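Local coordinates for protein cellulose hydrolase (Bacillus licheniformis, PDB 4YZT) that hydrolyses beta-1,4-glucosidic bonds of cellulose as a three-module family 5 endoglucanase, caught here with cellotetraose bound, at residues L436-S446 with A528-P536. Numbering follows the deposited sequence.
Sequences LEKSEFTISQS and AVVKVKITP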
loop_
_atom_site.group_PDB
_atom_site.type_symbol
_atom_site.label_atom_id
_atom_site.label_comp_id
_atom_site.label_asym_id
_atom_site.label_seq_id
_atom_site.Cartn_x
_atom_site.Cartn_y
_atom_site.Cartn_z
ATOM N N LEU A 436 30.068 9.636 6.047
ATOM C CA LEU A 436 29.840 8.835 7.244
ATOM C C LEU A 436 30.925 9.112 8.267
ATOM O O LEU A 436 32.101 9.167 7.920
ATOM C CB LEU A 436 29.797 7.342 6.896
ATOM C CG LEU A 436 28.460 6.734 6.459
ATOM C CD1 LEU A 436 27.878 7.442 5.261
ATOM C CD2 LEU A 436 28.655 5.255 6.152
ATOM N N GLU A 437 30.534 9.300 9.523
ATOM C CA GLU A 437 31.506 9.539 10.589
ATOM C C GLU A 437 32.422 8.331 10.749
ATOM O O GLU A 437 33.614 8.454 11.021
ATOM C CB GLU A 437 30.795 9.840 11.916
ATOM N N LYS A 438 31.841 7.160 10.547
ATOM C CA LYS A 438 32.518 5.899 10.767
ATOM C C LYS A 438 31.987 4.950 9.710
ATOM O O LYS A 438 30.779 4.869 9.518
ATOM C CB LYS A 438 32.245 5.410 12.190
ATOM C CG LYS A 438 33.038 4.220 12.678
ATOM C CD LYS A 438 32.570 3.889 14.088
ATOM C CE LYS A 438 33.118 2.570 14.604
ATOM N NZ LYS A 438 32.412 2.175 15.860
ATOM N N SER A 439 32.881 4.271 8.994
ATOM C CA SER A 439 32.479 3.382 7.908
ATOM C C SER A 439 32.902 1.944 8.170
ATOM O O SER A 439 32.715 1.067 7.318
ATOM C CB SER A 439 33.060 3.856 6.576
ATOM O OG SER A 439 32.406 5.027 6.130
ATOM N N GLU A 440 33.482 1.707 9.342
ATOM C CA GLU A 440 33.847 0.357 9.753
ATOM C C GLU A 440 33.356 0.093 11.168
ATOM O O GLU A 440 33.630 0.874 12.084
ATOM C CB GLU A 440 35.362 0.140 9.672
ATOM C CG GLU A 440 35.802 -1.196 10.259
ATOM C CD GLU A 440 37.306 -1.381 10.235
ATOM O OE1 GLU A 440 37.893 -1.326 9.132
ATOM O OE2 GLU A 440 37.896 -1.585 11.321
ATOM N N PHE A 441 32.644 -1.016 11.354
ATOM C CA PHE A 441 32.090 -1.358 12.658
ATOM C C PHE A 441 32.489 -2.776 13.029
ATOM O O PHE A 441 32.540 -3.651 12.175
ATOM C CB PHE A 441 30.564 -1.227 12.658
ATOM C CG PHE A 441 30.081 0.173 12.420
ATOM C CD1 PHE A 441 29.994 0.681 11.123
ATOM C CD2 PHE A 441 29.709 0.980 13.485
ATOM C CE1 PHE A 441 29.555 1.974 10.903
ATOM C CE2 PHE A 441 29.264 2.272 13.267
ATOM C CZ PHE A 441 29.182 2.766 11.978
ATOM N N THR A 442 32.772 -3.002 14.302
ATOM C CA THR A 442 33.064 -4.346 14.771
ATOM C C THR A 442 31.932 -4.775 15.681
ATOM O O THR A 442 31.524 -4.032 16.574
ATOM C CB THR A 442 34.412 -4.414 15.496
ATOM O OG1 THR A 442 35.451 -4.050 14.582
ATOM C CG2 THR A 442 34.693 -5.833 16.038
ATOM N N ILE A 443 31.402 -5.962 15.417
ATOM C CA ILE A 443 30.312 -6.515 16.201
ATOM C C ILE A 443 30.749 -7.823 16.865
ATOM O O ILE A 443 31.333 -8.695 16.220
ATOM C CB ILE A 443 29.075 -6.748 15.328
ATOM C CG1 ILE A 443 28.508 -5.395 14.886
ATOM C CG2 ILE A 443 28.026 -7.565 16.070
ATOM C CD1 ILE A 443 27.214 -5.482 14.163
ATOM N N SER A 444 30.478 -7.935 18.160
ATOM C CA SER A 444 30.655 -9.182 18.882
ATOM C C SER A 444 29.371 -10.006 18.779
ATOM O O SER A 444 28.284 -9.528 19.132
ATOM C CB SER A 444 31.016 -8.904 20.335
ATOM O OG SER A 444 30.952 -10.090 21.103
ATOM N N GLN A 445 29.498 -11.237 18.290
ATOM C CA GLN A 445 28.330 -12.098 18.041
ATOM C C GLN A 445 27.508 -12.376 19.297
ATOM O O GLN A 445 26.285 -12.523 19.236
ATOM C CB GLN A 445 28.761 -13.434 17.440
ATOM C CG GLN A 445 29.499 -13.335 16.126
ATOM C CD GLN A 445 29.903 -14.699 15.596
ATOM O OE1 GLN A 445 30.987 -15.203 15.901
ATOM N NE2 GLN A 445 29.040 -15.298 14.785
ATOM N N SER A 446 28.190 -12.462 20.430
ATOM C CA SER A 446 27.537 -12.757 21.697
ATOM C C SER A 446 26.935 -11.505 22.321
ATOM O O SER A 446 26.210 -11.582 23.311
ATOM C CB SER A 446 28.529 -13.394 22.667
ATOM O OG SER A 446 29.615 -12.520 22.914
ATOM N N ALA A 528 27.059 4.354 -0.254
ATOM C CA ALA A 528 27.906 4.415 0.930
ATOM C C ALA A 528 28.260 2.995 1.364
ATOM O O ALA A 528 27.369 2.196 1.667
ATOM C CB ALA A 528 27.210 5.168 2.057
ATOM N N VAL A 529 29.558 2.697 1.387
ATOM C CA VAL A 529 30.049 1.354 1.678
ATOM C C VAL A 529 30.476 1.222 3.138
ATOM O O VAL A 529 31.306 1.993 3.633
ATOM C CB VAL A 529 31.243 0.987 0.766
ATOM C CG1 VAL A 529 31.801 -0.372 1.126
ATOM C CG2 VAL A 529 30.842 1.029 -0.704
ATOM N N VAL A 530 29.910 0.240 3.824
ATOM C CA VAL A 530 30.185 0.036 5.241
ATOM C C VAL A 530 30.690 -1.377 5.466
ATOM O O VAL A 530 30.042 -2.346 5.050
ATOM C CB VAL A 530 28.928 0.259 6.123
ATOM C CG1 VAL A 530 29.262 0.017 7.597
ATOM C CG2 VAL A 530 28.360 1.663 5.910
ATOM N N LYS A 531 31.834 -1.494 6.129
ATOM C CA LYS A 531 32.402 -2.800 6.444
ATOM C C LYS A 531 32.045 -3.191 7.865
ATOM O O LYS A 531 32.099 -2.366 8.770
ATOM C CB LYS A 531 33.922 -2.791 6.239
ATOM C CG LYS A 531 34.302 -2.618 4.775
ATOM C CD LYS A 531 35.761 -2.896 4.509
ATOM C CE LYS A 531 36.032 -2.879 3.008
ATOM N NZ LYS A 531 35.261 -3.936 2.280
ATOM N N VAL A 532 31.656 -4.443 8.061
ATOM C CA VAL A 532 31.330 -4.907 9.402
ATOM C C VAL A 532 32.214 -6.101 9.757
ATOM O O VAL A 532 32.173 -7.137 9.088
ATOM C CB VAL A 532 29.831 -5.273 9.525
ATOM C CG1 VAL A 532 29.527 -5.862 10.888
ATOM C CG2 VAL A 532 28.959 -4.035 9.268
ATOM N N LYS A 533 33.031 -5.924 10.792
ATOM C CA LYS A 533 33.918 -6.974 11.281
ATOM C C LYS A 533 33.227 -7.797 12.367
ATOM O O LYS A 533 32.468 -7.266 13.181
ATOM C CB LYS A 533 35.220 -6.378 11.830
ATOM C CG LYS A 533 35.912 -5.386 10.913
ATOM C CD LYS A 533 36.317 -6.017 9.598
ATOM C CE LYS A 533 36.934 -4.980 8.673
ATOM N NZ LYS A 533 37.045 -5.458 7.264
ATOM N N ILE A 534 33.502 -9.094 12.379
ATOM C CA ILE A 534 32.878 -10.008 13.324
ATOM C C ILE A 534 33.895 -10.570 14.319
ATOM O O ILE A 534 34.948 -11.067 13.920
ATOM C CB ILE A 534 32.178 -11.176 12.580
ATOM C CG1 ILE A 534 30.993 -10.651 11.775
ATOM C CG2 ILE A 534 31.719 -12.246 13.554
ATOM C CD1 ILE A 534 30.035 -9.820 12.607
ATOM N N THR A 535 33.591 -10.468 15.611
ATOM C CA THR A 535 34.365 -11.145 16.653
ATOM C C THR A 535 33.433 -12.066 17.442
ATOM O O THR A 535 32.216 -11.946 17.315
ATOM C CB THR A 535 35.025 -10.153 17.619
ATOM O OG1 THR A 535 34.013 -9.331 18.209
ATOM C CG2 THR A 535 36.046 -9.290 16.897
ATOM N N PRO A 536 33.989 -12.991 18.251
ATOM C CA PRO A 536 33.108 -13.789 19.112
ATOM C C PRO A 536 32.286 -12.936 20.080
ATOM O O PRO A 536 32.727 -11.869 20.519
ATOM C CB PRO A 536 34.082 -14.678 19.889
ATOM C CG PRO A 536 35.285 -14.768 19.032
ATOM C CD PRO A 536 35.394 -13.439 18.344
ATOM O OXT PRO A 536 31.164 -13.305 20.449
#
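Phe441 turns the edge of its ring to Val530, whose CG1 lies near the ring plane, 3.7 Å from CD1. With CG beside the backbone N, the ring lies over the same face of the sheet as Val532 and Ile443, where Leu452 and Ile454 of strand 452-457 also touch it. Further along, Ile443 CD1 reaches Val532 CG1 obliquely at 4.0 Å. Leu436, before the strand, crosses Val530 at about a right angle, CD2 meeting CG2 at 3.6 Å.

Strands 440-444 and 528-535 run parallel, 26° apart, and their N-H groups bond alternately across the pair, the shortest bond being Lys533 N to Phe441 O at 2.7 Å. This ladder pairs Phe441 with Val532 and Ile443 with Ile534, so both side chains lean back to the residue two before their bridge partner. Strand 440-444 is outermost in a four-stranded mixed sheet; 528-535 lies between it and antiparallel strand 515-522. Through Leu436 and Phe441 the sheet meets the one containing strand 452-457, as in a beta-sandwich, consistent with an immunoglobulin-like module.

On the other face, Thr442 sets OG1 against Lys533 CB, while the Thr442 and Thr535 side chains cross at about a right angle, their CG2 methyls in contact. The oppositely charged ends of Glu440 and Lys533 stay apart, OE1 to NZ 4.6 Å.

At the C-terminus, Ser444 OG, anti to its own N (chi1 169°), donates to Pro536 O at 2.6 Å, 26° out of the carboxylate plane. The other carboxylate oxygen, OXT, accepts Ser446 N at 3.1 Å. With alanine at Ser444, Pro536 O would probably lose this hydroxyl donor, leaving the carboxylate held mainly through OXT. Beside it, Gln445 lays CG and CD across Ile534 CG2.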